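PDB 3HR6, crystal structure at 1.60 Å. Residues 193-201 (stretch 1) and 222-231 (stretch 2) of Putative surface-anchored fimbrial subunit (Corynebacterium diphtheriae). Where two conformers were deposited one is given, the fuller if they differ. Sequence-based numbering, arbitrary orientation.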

# COMPACT_ATOMS: atom_id res chain seq x y z
N LEU A 193 2.13 -7.49 -2.30
CA LEU A 193 0.95 -8.28 -2.08
C LEU A 193 1.11 -9.08 -0.79
O LEU A 193 2.19 -9.54 -0.49
CB LEU A 193 0.69 -9.23 -3.24
CG LEU A 193 0.06 -8.66 -4.55
CD1 LEU A 193 0.92 -7.60 -5.19
CD2 LEU A 193 -0.20 -9.78 -5.53
N PRO A 194 -0.02 -9.30 -0.09
CA PRO A 194 0.10 -10.25 1.02
C PRO A 194 0.55 -11.64 0.58
O PRO A 194 0.31 -12.05 -0.56
CB PRO A 194 -1.31 -10.28 1.62
CG PRO A 194 -2.21 -9.86 0.56
CD PRO A 194 -1.40 -8.94 -0.39
N ALA A 195 1.18 -12.40 1.47
CA ALA A 195 1.73 -13.69 1.11
C ALA A 195 0.73 -14.72 0.66
O ALA A 195 1.11 -15.64 -0.01
CB ALA A 195 2.55 -14.27 2.25
N GLU A 196 -0.54 -14.56 1.02
CA GLU A 196 -1.55 -15.51 0.66
C GLU A 196 -1.97 -15.41 -0.82
O GLU A 196 -2.78 -16.21 -1.28
CB GLU A 196 -2.73 -15.33 1.58
CG GLU A 196 -2.34 -15.60 3.05
CD GLU A 196 -1.91 -14.36 3.84
OE1 GLU A 196 -1.90 -13.26 3.31
OE2 GLU A 196 -1.58 -14.46 5.07
N LEU A 197 -1.47 -14.39 -1.51
CA LEU A 197 -1.77 -14.23 -2.93
C LEU A 197 -0.68 -14.72 -3.82
O LEU A 197 0.53 -14.51 -3.55
CB LEU A 197 -2.04 -12.76 -3.28
CG LEU A 197 -3.12 -12.09 -2.43
CD1 LEU A 197 -3.41 -10.64 -2.94
CD2 LEU A 197 -4.39 -12.93 -2.53
N GLY A 198 -1.09 -15.32 -4.92
CA GLY A 198 -0.17 -15.70 -5.98
C GLY A 198 0.19 -14.49 -6.84
O GLY A 198 -0.18 -13.38 -6.55
N LYS A 199 0.92 -14.72 -7.92
CA LYS A 199 1.34 -13.62 -8.74
C LYS A 199 0.15 -13.07 -9.53
O LYS A 199 -0.74 -13.81 -9.90
CB LYS A 199 2.48 -14.05 -9.66
CG LYS A 199 3.79 -14.24 -8.89
CD LYS A 199 4.94 -14.48 -9.79
CE LYS A 199 6.15 -14.94 -9.00
NZ LYS A 199 5.99 -16.34 -8.57
N PRO A 200 0.15 -11.77 -9.76
CA PRO A 200 -0.91 -11.09 -10.51
C PRO A 200 -0.96 -11.57 -11.93
O PRO A 200 0.10 -11.79 -12.55
CB PRO A 200 -0.47 -9.63 -10.51
CG PRO A 200 0.66 -9.56 -9.48
CD PRO A 200 1.29 -10.87 -9.51
N ASP A 201 -2.16 -11.72 -12.47
CA ASP A 201 -2.29 -12.08 -13.88
C ASP A 201 -1.84 -10.91 -14.75
O ASP A 201 -2.46 -9.86 -14.72
CB ASP A 201 -3.74 -12.46 -14.18
CG ASP A 201 -3.98 -12.82 -15.64
OD1 ASP A 201 -3.14 -12.62 -16.55
OD2 ASP A 201 -5.06 -13.39 -15.88
N GLN A 222 6.07 -4.17 -13.55
CA GLN A 222 7.03 -5.21 -13.17
C GLN A 222 6.53 -5.91 -11.91
O GLN A 222 5.82 -5.32 -11.11
CB GLN A 222 8.41 -4.63 -12.87
CG GLN A 222 9.05 -3.79 -13.97
CD GLN A 222 10.27 -3.04 -13.45
OE1 GLN A 222 10.14 -2.10 -12.63
NE2 GLN A 222 11.45 -3.45 -13.88
N THR A 223 6.89 -7.17 -11.76
CA THR A 223 6.75 -7.87 -10.47
C THR A 223 8.12 -8.40 -10.05
O THR A 223 8.97 -8.74 -10.87
CB THR A 223 5.74 -9.02 -10.52
OG1 THR A 223 6.18 -10.01 -11.44
CG2 THR A 223 4.33 -8.51 -10.89
N TYR A 224 8.35 -8.44 -8.75
CA TYR A 224 9.52 -9.07 -8.21
C TYR A 224 9.19 -9.64 -6.84
O TYR A 224 8.31 -9.12 -6.16
CB TYR A 224 10.71 -8.10 -8.13
CG TYR A 224 10.40 -6.68 -7.72
CD1 TYR A 224 10.49 -6.27 -6.39
CD2 TYR A 224 9.94 -5.73 -8.65
CE1 TYR A 224 10.19 -5.00 -6.01
CE2 TYR A 224 9.64 -4.45 -8.27
CZ TYR A 224 9.76 -4.06 -6.96
OH TYR A 224 9.45 -2.80 -6.59
N GLN A 225 9.91 -10.70 -6.48
CA GLN A 225 9.70 -11.38 -5.22
C GLN A 225 10.57 -10.73 -4.18
O GLN A 225 11.75 -10.50 -4.41
CB GLN A 225 10.08 -12.86 -5.33
CG GLN A 225 9.14 -13.67 -6.19
CD GLN A 225 7.68 -13.48 -5.82
OE1 GLN A 225 7.17 -14.07 -4.85
NE2 GLN A 225 7.00 -12.66 -6.60
N VAL A 226 9.98 -10.44 -3.03
CA VAL A 226 10.73 -10.06 -1.84
C VAL A 226 10.31 -11.06 -0.77
O VAL A 226 9.16 -11.02 -0.33
CB VAL A 226 10.44 -8.66 -1.35
CG1 VAL A 226 11.15 -8.46 -0.01
CG2 VAL A 226 10.91 -7.61 -2.36
N GLY A 227 11.20 -11.97 -0.43
CA GLY A 227 10.84 -13.12 0.37
C GLY A 227 9.66 -13.89 -0.23
O GLY A 227 9.68 -14.26 -1.41
N ASP A 228 8.63 -14.13 0.57
CA ASP A 228 7.50 -14.94 0.12
C ASP A 228 6.36 -14.08 -0.40
O ASP A 228 5.21 -14.53 -0.49
CB ASP A 228 7.01 -15.86 1.24
CG ASP A 228 6.51 -15.10 2.46
OD1 ASP A 228 6.60 -13.86 2.53
OD2 ASP A 228 6.04 -15.77 3.40
N ARG A 229 6.67 -12.82 -0.70
CA ARG A 229 5.67 -11.92 -1.25
C ARG A 229 6.08 -11.31 -2.59
O ARG A 229 7.22 -10.97 -2.79
CB ARG A 229 5.32 -10.83 -0.26
CG ARG A 229 4.66 -11.43 1.01
CD ARG A 229 4.70 -10.45 2.11
NE ARG A 229 3.88 -9.29 1.82
CZ ARG A 229 3.78 -8.20 2.60
NH1 ARG A 229 4.52 -8.08 3.68
NH2 ARG A 229 3.00 -7.21 2.22
N THR A 230 5.09 -11.17 -3.47
CA THR A 230 5.25 -10.48 -4.75
C THR A 230 4.97 -8.99 -4.60
O THR A 230 3.94 -8.60 -4.07
CB THR A 230 4.26 -11.02 -5.79
OG1 THR A 230 4.38 -12.43 -5.88
CG2 THR A 230 4.58 -10.42 -7.17
N VAL A 231 5.90 -8.16 -5.08
CA VAL A 231 5.68 -6.76 -5.27
C VAL A 231 5.34 -6.52 -6.74
O VAL A 231 6.03 -7.00 -7.65
CB VAL A 231 6.95 -5.95 -4.97
CG1 VAL A 231 6.70 -4.46 -5.15
CG2 VAL A 231 7.48 -6.25 -3.56
O HOH W 1 2.47 -12.22 -2.51
O HOH W 2 3.69 -16.75 0.04
O HOH W 3 3.18 -14.64 -5.00

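Stretch 2 is a beta hairpin. Its strands, 222-226 and 229-231, are joined by a type II' turn from Val226 to Arg229. Gly227 sits in the turn with positive phi, which glycine tolerates best. Backbone pairs Tyr224 with Val231 and Val226 with Arg229 close the ladder. Stretch 1 has no regular helix or strand. It makes a type I turn from Pro194 to Leu197, closed by Leu197 N to Pro194 O at 3.1 Å.

One direct backbone hydrogen bond joins the stretches: Leu193 N donates to Thr230 O at 2.8 Å. Next to it, Arg229 NE donates to Leu193 O at 2.9 Å, nearly straight at 171°. Leu193 O lies at the edge of the guanidinium, near its plane, where an N-H can reach it. Leu193 is thus held at both its amide and its carbonyl.

Water extends the link. Water 1 accepts from Thr230 N at 3.0 Å and lies 2.9 Å from Pro194 O, one of several acceptors within its reach. Water 2 lies between Ala195 O (2.8 Å) and Asp228 O (2.7 Å). Water 3 is 3.0 Å from Leu197 O and 2.7 Å from Thr230 OG1.

Thr230 is buried and points toward stretch 1. Its OG1 accepts from Gln225 NE2 at 2.7 Å, so the hydroxyl is satisfied within the hairpin as well as by water. Its methyl CG2 meets Pro200 CD at 4.1 Å. Pro200 CG also packs on Thr223 CG2 at 4.1 Å, a nonpolar contact between ring and methyl.

The methyl of Ala195 packs on the aliphatic part of Arg229, with Ala195 CB 3.7 Å from Arg229 CG. The exposed Lys199 leans over the hairpin, with CG 3.6 Å from Thr230 OG1 and CE 3.4 Å from Gln225 NE2. In all, the two stretches bury 468 Å².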